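Local atomic coordinates of DUF7790 domain-containing protein (Leptospira interrogans serogroup Icterohaemorrhagiae serovar copenhageni, PDB entry 6ULO), a protein that is of unknown function but probably membrane-attached, with a domain related to the NADP-binding Rossmann folds. Residues 33-38 and 193-198; 66-71 and 86-91; 96-101 and 140-145. All coordinates share one frame; numbering follows the deposited sequence.

Interaction 1 of 3, residues 33-38 and 193-198; sequences ETLVPT and PIRGNL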
loop_
_atom_site.group_PDB
_atom_site.type_symbol
_atom_site.label_atom_id
_atom_site.label_comp_id
_atom_site.label_asym_id
_atom_site.label_seq_id
_atom_site.Cartn_x
_atom_site.Cartn_y
_atom_site.Cartn_z
ATOM N N GLU A 33 -16.840 2.832 0.756
ATOM C CA GLU A 33 -17.632 2.307 1.848
ATOM C C GLU A 33 -17.619 3.257 3.036
ATOM O O GLU A 33 -16.691 4.057 3.229
ATOM C CB GLU A 33 -17.111 0.934 2.280
ATOM C CG GLU A 33 -17.364 -0.104 1.199
ATOM C CD GLU A 33 -16.480 -1.329 1.288
ATOM O OE1 GLU A 33 -15.747 -1.553 2.306
ATOM O OE2 GLU A 33 -16.517 -2.101 0.318
ATOM N N THR A 34 -18.658 3.165 3.848
ATOM C CA THR A 34 -18.743 3.979 5.049
ATOM C C THR A 34 -17.890 3.349 6.128
ATOM O O THR A 34 -18.018 2.160 6.409
ATOM C CB THR A 34 -20.198 4.024 5.524
ATOM O OG1 THR A 34 -21.031 4.558 4.487
ATOM C CG2 THR A 34 -20.331 4.862 6.791
ATOM N N LEU A 35 -17.040 4.148 6.739
ATOM C CA LEU A 35 -16.173 3.708 7.820
ATOM C C LEU A 35 -16.728 4.317 9.084
ATOM O O LEU A 35 -17.362 5.372 9.046
ATOM C CB LEU A 35 -14.728 4.172 7.623
ATOM C CG LEU A 35 -14.083 3.703 6.333
ATOM C CD1 LEU A 35 -12.607 4.005 6.412
ATOM C CD2 LEU A 35 -14.294 2.240 6.109
ATOM N N VAL A 36 -16.574 3.614 10.188
ATOM C CA VAL A 36 -16.907 4.206 11.476
ATOM C C VAL A 36 -15.708 4.012 12.396
ATOM O O VAL A 36 -14.830 3.172 12.132
ATOM C CB VAL A 36 -18.197 3.602 12.068
ATOM C CG1 VAL A 36 -19.366 3.792 11.106
ATOM C CG2 VAL A 36 -17.989 2.133 12.427
ATOM N N PRO A 37 -15.620 4.809 13.460
ATOM C CA PRO A 37 -14.499 4.684 14.401
ATOM C C PRO A 37 -14.434 3.300 15.013
ATOM O O PRO A 37 -15.458 2.698 15.345
ATOM C CB PRO A 37 -14.839 5.740 15.461
ATOM C CG PRO A 37 -15.596 6.787 14.712
ATOM C CD PRO A 37 -16.446 5.990 13.767
ATOM N N THR A 38 -13.212 2.793 15.171
ATOM C CA THR A 38 -12.964 1.504 15.822
ATOM C C THR A 38 -11.756 1.622 16.734
ATOM O O THR A 38 -11.085 2.657 16.790
ATOM C CB THR A 38 -12.661 0.381 14.828
ATOM O OG1 THR A 38 -11.343 0.566 14.298
ATOM C CG2 THR A 38 -13.677 0.344 13.701
ATOM N N PRO A 193 -6.456 8.088 -1.590
ATOM C CA PRO A 193 -6.876 7.348 -0.397
ATOM C C PRO A 193 -8.368 7.122 -0.428
ATOM O O PRO A 193 -9.138 8.071 -0.587
ATOM C CB PRO A 193 -6.504 8.279 0.755
ATOM C CG PRO A 193 -5.910 9.499 0.162
ATOM C CD PRO A 193 -6.186 9.510 -1.302
ATOM N N ILE A 194 -8.783 5.880 -0.292
ATOM C CA ILE A 194 -10.195 5.527 -0.405
ATOM C C ILE A 194 -10.577 4.578 0.721
ATOM O O ILE A 194 -9.743 3.812 1.239
ATOM C CB ILE A 194 -10.546 4.939 -1.781
ATOM C CG1 ILE A 194 -9.700 3.699 -2.127
ATOM C CG2 ILE A 194 -10.475 6.006 -2.869
ATOM C CD1 ILE A 194 -10.211 2.934 -3.393
ATOM N N ARG A 195 -11.844 4.640 1.100
ATOM C CA ARG A 195 -12.369 3.849 2.205
ATOM C C ARG A 195 -12.863 2.499 1.696
ATOM O O ARG A 195 -13.792 2.441 0.883
ATOM C CB ARG A 195 -13.563 4.579 2.820
ATOM C CG ARG A 195 -13.225 5.949 3.401
ATOM C CD ARG A 195 -14.496 6.606 3.987
ATOM N NE ARG A 195 -15.528 6.773 2.966
ATOM C CZ ARG A 195 -15.589 7.825 2.152
ATOM N NH1 ARG A 195 -14.679 8.796 2.267
ATOM N NH2 ARG A 195 -16.549 7.916 1.220
ATOM N N GLY A 196 -12.285 1.416 2.187
ATOM C CA GLY A 196 -12.748 0.117 1.748
ATOM C C GLY A 196 -12.195 -1.019 2.579
ATOM O O GLY A 196 -11.009 -1.010 2.954
ATOM N N ASN A 197 -13.047 -2.009 2.832
ATOM C CA ASN A 197 -12.659 -3.229 3.528
ATOM C C ASN A 197 -12.292 -4.268 2.482
ATOM O O ASN A 197 -13.040 -4.456 1.517
ATOM C CB ASN A 197 -13.888 -3.694 4.331
ATOM C CG ASN A 197 -13.603 -4.834 5.314
ATOM O OD1 ASN A 197 -12.624 -5.545 5.226
ATOM N ND2 ASN A 197 -14.543 -5.045 6.208
ATOM N N LEU A 198 -11.183 -4.975 2.691
ATOM C CA LEU A 198 -10.902 -6.138 1.836
ATOM C C LEU A 198 -12.070 -7.114 1.781
ATOM O O LEU A 198 -12.262 -7.789 0.767
ATOM C CB LEU A 198 -9.677 -6.905 2.328
ATOM C CG LEU A 198 -8.334 -6.163 2.256
ATOM C CD1 LEU A 198 -7.270 -6.956 2.968
ATOM C CD2 LEU A 198 -7.954 -5.914 0.804
HETATM O O HOH W 1 -14.565 -3.720 -0.741
#
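Glu33 runs beside Arg195 and Gly196, its CA 5.4 Å from Gly196 CA, and its backbone N donates to Arg195 O at 3.1 Å. A segment without regular structure is thereby joined to the end of strand 191-195, the outermost parallel strand of a Rossmann-like sheet. The return bond comes from a side chain: Arg195 NE meets Glu33 O at 3.0 Å, with that oxygen at the guanidinium edge and only 8° out of its plane. Arg195 is bent at chi3 (-59°), which turns NE toward this carbonyl. Leu35 crosses the aliphatic part of the same arginine, with its CD1 3.6 Å from Arg195 CG. The Glu33 chain is extended beyond CG and carries its carboxylate past Gly196. There Glu33 OE1 takes the backbone N of Asn197 on its syn side, out of the carboxylate plane, at 2.8 Å, a nearly straight bond (168° at the hydrogen). The other oxygen, OE2, accepts the backbone N atoms of Ile202 and Thr203, where helix 203-214 begins, a setting that would probably favour the charged carboxylate. One water closes the arrangement, donating to Glu33 OE2 at 2.7 Å and to Asn197 O at 2.8 Å.

Interaction 2 of 3, residues 66-71 and 86-91; sequences VYVGVG and FIYLMD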
loop_
_atom_site.group_PDB
_atom_site.type_symbol
_atom_site.label_atom_id
_atom_site.label_comp_id
_atom_site.label_asym_id
_atom_site.label_seq_id
_atom_site.Cartn_x
_atom_site.Cartn_y
_atom_site.Cartn_z
ATOM N N VAL A 66 -1.509 -0.102 -12.417
ATOM C CA VAL A 66 -2.096 0.540 -11.239
ATOM C C VAL A 66 -1.640 -0.174 -9.969
ATOM O O VAL A 66 -1.455 -1.399 -9.945
ATOM C CB VAL A 66 -3.637 0.620 -11.377
ATOM C CG1 VAL A 66 -4.290 1.210 -10.129
ATOM C CG2 VAL A 66 -3.984 1.439 -12.618
ATOM N N TYR A 67 -1.490 0.573 -8.878
ATOM C CA TYR A 67 -1.128 0.016 -7.580
ATOM C C TYR A 67 -2.359 0.087 -6.684
ATOM O O TYR A 67 -3.009 1.142 -6.638
ATOM C CB TYR A 67 -0.010 0.887 -6.966
ATOM C CG TYR A 67 0.503 0.339 -5.662
ATOM C CD1 TYR A 67 1.685 -0.370 -5.623
ATOM C CD2 TYR A 67 -0.202 0.499 -4.479
ATOM C CE1 TYR A 67 2.173 -0.910 -4.437
ATOM C CE2 TYR A 67 0.282 -0.037 -3.286
ATOM C CZ TYR A 67 1.476 -0.743 -3.289
ATOM O OH TYR A 67 1.968 -1.290 -2.128
ATOM N N VAL A 68 -2.672 -0.996 -5.944
ATOM C CA VAL A 68 -3.709 -0.983 -4.901
ATOM C C VAL A 68 -3.091 -1.521 -3.619
ATOM O O VAL A 68 -2.473 -2.587 -3.648
ATOM C CB VAL A 68 -4.903 -1.873 -5.290
ATOM C CG1 VAL A 68 -5.954 -1.861 -4.181
ATOM C CG2 VAL A 68 -5.451 -1.420 -6.654
ATOM N N GLY A 69 -3.244 -0.819 -2.499
ATOM C CA GLY A 69 -2.704 -1.366 -1.260
ATOM C C GLY A 69 -3.408 -0.907 -0.012
ATOM O O GLY A 69 -3.909 0.226 0.070
ATOM N N VAL A 70 -3.432 -1.802 0.984
ATOM C CA VAL A 70 -3.818 -1.459 2.344
ATOM C C VAL A 70 -2.641 -0.765 3.031
ATOM O O VAL A 70 -1.488 -0.870 2.592
ATOM C CB VAL A 70 -4.274 -2.707 3.134
ATOM C CG1 VAL A 70 -5.379 -3.456 2.370
ATOM C CG2 VAL A 70 -3.088 -3.612 3.443
ATOM N N GLY A 71 -2.920 -0.067 4.143
ATOM C CA GLY A 71 -1.811 0.514 4.886
ATOM C C GLY A 71 -1.369 1.880 4.424
ATOM O O GLY A 71 -2.164 2.652 3.881
ATOM N N PHE A 86 -0.766 4.898 -11.167
ATOM C CA PHE A 86 -1.738 5.462 -10.239
ATOM C C PHE A 86 -1.695 4.593 -9.000
ATOM O O PHE A 86 -1.340 3.414 -9.087
ATOM C CB PHE A 86 -3.170 5.431 -10.808
ATOM C CG PHE A 86 -3.319 6.113 -12.148
ATOM C CD1 PHE A 86 -3.550 7.484 -12.211
ATOM C CD2 PHE A 86 -3.192 5.412 -13.334
ATOM C CE1 PHE A 86 -3.658 8.147 -13.422
ATOM C CE2 PHE A 86 -3.312 6.069 -14.565
ATOM C CZ PHE A 86 -3.530 7.447 -14.597
ATOM N N ILE A 87 -2.015 5.185 -7.854
ATOM C CA ILE A 87 -1.945 4.490 -6.570
ATOM C C ILE A 87 -3.269 4.647 -5.832
ATOM O O ILE A 87 -3.611 5.765 -5.417
ATOM C CB ILE A 87 -0.806 5.027 -5.691
ATOM C CG1 ILE A 87 0.537 4.958 -6.402
ATOM C CG2 ILE A 87 -0.789 4.286 -4.349
ATOM C CD1 ILE A 87 1.671 5.619 -5.637
ATOM N N TYR A 88 -3.992 3.537 -5.633
ATOM C CA TYR A 88 -5.107 3.509 -4.690
ATOM C C TYR A 88 -4.612 3.030 -3.319
ATOM O O TYR A 88 -4.032 1.947 -3.202
ATOM C CB TYR A 88 -6.194 2.548 -5.170
ATOM C CG TYR A 88 -7.190 3.157 -6.130
ATOM C CD1 TYR A 88 -7.944 4.275 -5.783
ATOM C CD2 TYR A 88 -7.489 2.515 -7.337
ATOM C CE1 TYR A 88 -8.941 4.790 -6.653
ATOM C CE2 TYR A 88 -8.493 2.997 -8.192
ATOM C CZ TYR A 88 -9.201 4.122 -7.827
ATOM O OH TYR A 88 -10.170 4.561 -8.669
ATOM N N LEU A 89 -4.850 3.822 -2.297
ATOM C CA LEU A 89 -4.556 3.446 -0.914
ATOM C C LEU A 89 -5.906 3.170 -0.289
ATOM O O LEU A 89 -6.613 4.093 0.120
ATOM C CB LEU A 89 -3.794 4.557 -0.195
ATOM C CG LEU A 89 -2.471 4.935 -0.871
ATOM C CD1 LEU A 89 -1.868 6.105 -0.151
ATOM C CD2 LEU A 89 -1.503 3.768 -0.829
ATOM N N MET A 90 -6.289 1.901 -0.251
ATOM C CA MET A 90 -7.610 1.503 0.224
ATOM C C MET A 90 -7.459 0.897 1.610
ATOM O O MET A 90 -6.785 -0.128 1.757
ATOM C CB MET A 90 -8.256 0.464 -0.704
ATOM C CG MET A 90 -9.651 0.100 -0.224
ATOM S SD MET A 90 -10.408 -1.316 -1.118
ATOM C CE MET A 90 -9.612 -2.663 -0.270
ATOM N N ASP A 91 -8.094 1.485 2.616
ATOM C CA ASP A 91 -8.014 0.941 3.968
ATOM C C ASP A 91 -9.370 1.060 4.644
ATOM O O ASP A 91 -10.229 1.845 4.235
ATOM C CB ASP A 91 -6.900 1.637 4.770
ATOM C CG ASP A 91 -6.358 0.797 5.914
ATOM O OD1 ASP A 91 -5.364 0.072 5.661
ATOM O OD2 ASP A 91 -6.899 0.903 7.050
#
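Tyr67 carries CG anti to its backbone N (chi1 -176°) and Ile87 has its CG2 branch anti to its own N, an arrangement in which Tyr67 CD2 meets Ile87 CG2 at 3.8 Å. The ring extends beside Gly69, whose CA is 3.8 Å from Tyr67 CE2; a glycine puts no side chain in the way. The two strands are parallel, their axes 4.7 Å apart at 13°, and the ladder is built in the usual staggered manner: Tyr67 bonds through N to Phe86 O and through O to Tyr88 N (2.8 Å), and Gly69 does the same with Tyr88 O and Met90 N. Beyond the last bridge a side chain takes over. Asp91 CG lies on the side anti to N (chi1 -156°), and OD1 accepts Gly71 N at 2.9 Å, met on the anti side of the carboxylate. Its other oxygen, OD2, accepts Thr93 N, so the acid ties the turn after one strand to the turn after the other. A glycine-containing turn after the first strand is familiar from Rossmann folds. The pair forms a beta-alpha-beta unit, with Tyr67 and Ile87 packed under the crossover helix 74-82, where Tyr67 OH bonds Asn75. Val66, Val68 and Tyr88 face helix 203-214, and strands 218-222 and 191-195 flank the pair.

Interaction 3 of 3, residues 96-101 and 140-145; sequences VVHANT and EVYKKV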
loop_
_atom_site.group_PDB
_atom_site.type_symbol
_atom_site.label_atom_id
_atom_site.label_comp_id
_atom_site.label_asym_id
_atom_site.label_seq_id
_atom_site.Cartn_x
_atom_site.Cartn_y
_atom_site.Cartn_z
ATOM N N VAL A 96 -6.078 5.601 9.068
ATOM C CA VAL A 96 -5.134 5.313 7.994
ATOM C C VAL A 96 -5.466 6.134 6.753
ATOM O O VAL A 96 -4.589 6.749 6.144
ATOM C CB VAL A 96 -5.137 3.802 7.696
ATOM C CG1 VAL A 96 -4.336 3.507 6.447
ATOM C CG2 VAL A 96 -4.610 2.996 8.870
ATOM N N VAL A 97 -6.756 6.201 6.396
ATOM C CA VAL A 97 -7.185 6.968 5.232
ATOM C C VAL A 97 -6.827 8.434 5.414
ATOM O O VAL A 97 -6.253 9.066 4.518
ATOM C CB VAL A 97 -8.692 6.754 4.950
ATOM C CG1 VAL A 97 -9.127 7.583 3.736
ATOM C CG2 VAL A 97 -9.006 5.258 4.725
ATOM N N HIS A 98 -7.074 8.966 6.610
ATOM C CA HIS A 98 -6.798 10.379 6.850
ATOM C C HIS A 98 -5.310 10.667 6.947
ATOM O O HIS A 98 -4.857 11.696 6.448
ATOM C CB HIS A 98 -7.516 10.812 8.115
ATOM C CG HIS A 98 -8.968 11.041 7.884
ATOM N ND1 HIS A 98 -9.888 11.114 8.903
ATOM C CD2 HIS A 98 -9.649 11.275 6.736
ATOM C CE1 HIS A 98 -11.080 11.376 8.392
ATOM N NE2 HIS A 98 -10.961 11.481 7.079
ATOM N N ALA A 99 -4.521 9.777 7.583
ATOM C CA ALA A 99 -3.083 10.009 7.639
ATOM C C ALA A 99 -2.494 9.968 6.237
ATOM O O ALA A 99 -1.596 10.749 5.915
ATOM C CB ALA A 99 -2.403 9.010 8.584
ATOM N N ASN A 100 -2.988 9.078 5.377
ATOM C CA ASN A 100 -2.504 9.081 4.006
ATOM C C ASN A 100 -2.854 10.391 3.298
ATOM O O ASN A 100 -2.085 10.876 2.461
ATOM C CB ASN A 100 -3.078 7.887 3.247
ATOM C CG ASN A 100 -2.396 6.579 3.601
ATOM O OD1 ASN A 100 -1.200 6.563 3.965
ATOM N ND2 ASN A 100 -3.114 5.476 3.464
ATOM N N THR A 101 -4.055 10.936 3.572
ATOM C CA THR A 101 -4.456 12.219 2.996
ATOM C C THR A 101 -3.490 13.319 3.416
ATOM O O THR A 101 -3.097 14.157 2.598
ATOM C CB THR A 101 -5.884 12.540 3.436
ATOM O OG1 THR A 101 -6.777 11.534 2.949
ATOM C CG2 THR A 101 -6.344 13.935 2.929
ATOM N N GLU A 140 -9.467 20.348 11.963
ATOM C CA GLU A 140 -9.191 19.675 13.229
ATOM C C GLU A 140 -9.245 18.153 13.102
ATOM O O GLU A 140 -8.547 17.457 13.837
ATOM C CB GLU A 140 -10.174 20.141 14.295
ATOM C CG GLU A 140 -9.748 19.834 15.718
ATOM C CD GLU A 140 -8.458 20.543 16.171
ATOM O OE1 GLU A 140 -7.976 21.512 15.542
ATOM O OE2 GLU A 140 -7.909 20.129 17.218
ATOM N N VAL A 141 -10.053 17.616 12.179
ATOM C CA VAL A 141 -10.074 16.175 11.934
ATOM C C VAL A 141 -8.662 15.708 11.636
ATOM O O VAL A 141 -8.185 14.678 12.159
ATOM C CB VAL A 141 -11.032 15.863 10.767
ATOM C CG1 VAL A 141 -10.892 14.430 10.303
ATOM C CG2 VAL A 141 -12.498 16.142 11.181
ATOM N N TYR A 142 -7.962 16.468 10.786
ATOM C CA TYR A 142 -6.631 16.100 10.320
ATOM C C TYR A 142 -5.554 16.488 11.315
ATOM O O TYR A 142 -4.562 15.764 11.438
ATOM C CB TYR A 142 -6.394 16.697 8.921
ATOM C CG TYR A 142 -7.471 16.207 7.974
ATOM C CD1 TYR A 142 -7.334 15.016 7.276
ATOM C CD2 TYR A 142 -8.684 16.927 7.837
ATOM C CE1 TYR A 142 -8.373 14.548 6.461
ATOM C CE2 TYR A 142 -9.699 16.469 7.053
ATOM C CZ TYR A 142 -9.547 15.306 6.355
ATOM O OH TYR A 142 -10.611 14.900 5.578
ATOM N N LYS A 143 -5.729 17.592 12.058
ATOM C CA LYS A 143 -4.752 17.932 13.086
ATOM C C LYS A 143 -4.719 16.869 14.172
ATOM O O LYS A 143 -3.645 16.514 14.675
ATOM C CB LYS A 143 -5.047 19.309 13.692
ATOM C CG LYS A 143 -4.867 20.440 12.725
ATOM C CD LYS A 143 -5.223 21.780 13.385
ATOM C CE LYS A 143 -4.137 22.783 13.254
ATOM N NZ LYS A 143 -4.503 24.080 13.886
ATOM N N LYS A 144 -5.888 16.338 14.548
ATOM C CA LYS A 144 -5.925 15.262 15.528
ATOM C C LYS A 144 -5.190 14.036 15.004
ATOM O O LYS A 144 -4.407 13.418 15.725
ATOM C CB LYS A 144 -7.375 14.899 15.846
ATOM C CG LYS A 144 -8.144 15.910 16.695
ATOM C CD LYS A 144 -9.561 15.379 16.928
ATOM C CE LYS A 144 -10.379 16.306 17.764
ATOM N NZ LYS A 144 -9.610 16.661 18.964
ATOM N N VAL A 145 -5.444 13.663 13.747
ATOM C CA VAL A 145 -4.735 12.530 13.144
ATOM C C VAL A 145 -3.233 12.785 13.132
ATOM O O VAL A 145 -2.440 11.894 13.479
ATOM C CB VAL A 145 -5.287 12.204 11.737
ATOM C CG1 VAL A 145 -4.381 11.173 11.043
ATOM C CG2 VAL A 145 -6.697 11.682 11.839
#
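His98 and Tyr142 meet without a hydrogen bond between their segments; the shortest backbone bond here, Asn100 N to Val96 O at 2.9 Å, is internal to the helix that carries His98. What crosses is an aromatic contact. Tyr142 points its edge at the face of His98, with ring centroids 4.8 Å apart and planes at 61°, a T-shaped pair that leans from the perpendicular. Its nearest atoms are Tyr142 CE1 and His98 CD2, at 3.5 Å. Val141 adds CG1, 3.6 Å from His98 CE1, and the same methyl lies over one face of the Tyr142 ring toward its rim. The axes of segments 96-101 and 140-145 pass 9.5 Å apart with a signed crossing angle of -96°, nearly perpendicular at this point, and touch over a short patch. Helix 94-109 directly follows the second strand of the Rossmann-like order, and helix 139-166 comes later in the same run of helices, before strand 191-195. Tyr142 also stacks with Phe136, which precedes helix 139-166. Val145 divides its branches: CG2 comes near the plane of the imidazole at its edge, 3.9 Å from His98 CB, and CG1, anti to the backbone N (chi1 171°), rests 3.8 Å from Ala99 CB.

In the fold
Interactions 1 and 2 reach the same sheet: strand 191-195 lies next to strand 86-91, and Ile194 N reaches Leu89 O at 2.8 Å while Gly196 N reaches Asp91 O at 2.9 Å, both probable hydrogen bonds. Their centres are 13 Å apart. Interaction 3 lies about 17 Å from interaction 2, between centres, yet helix 94-109 follows strand 86-91 directly, and Asn100 ND2 probably bonds Gly71 O at 3.0 Å. Val97 touches interaction 1, its CG2 3.8 Å from Ile194 O. Along the chain, interactions 2 and 3 follow in series within the loop that interaction 1 closes.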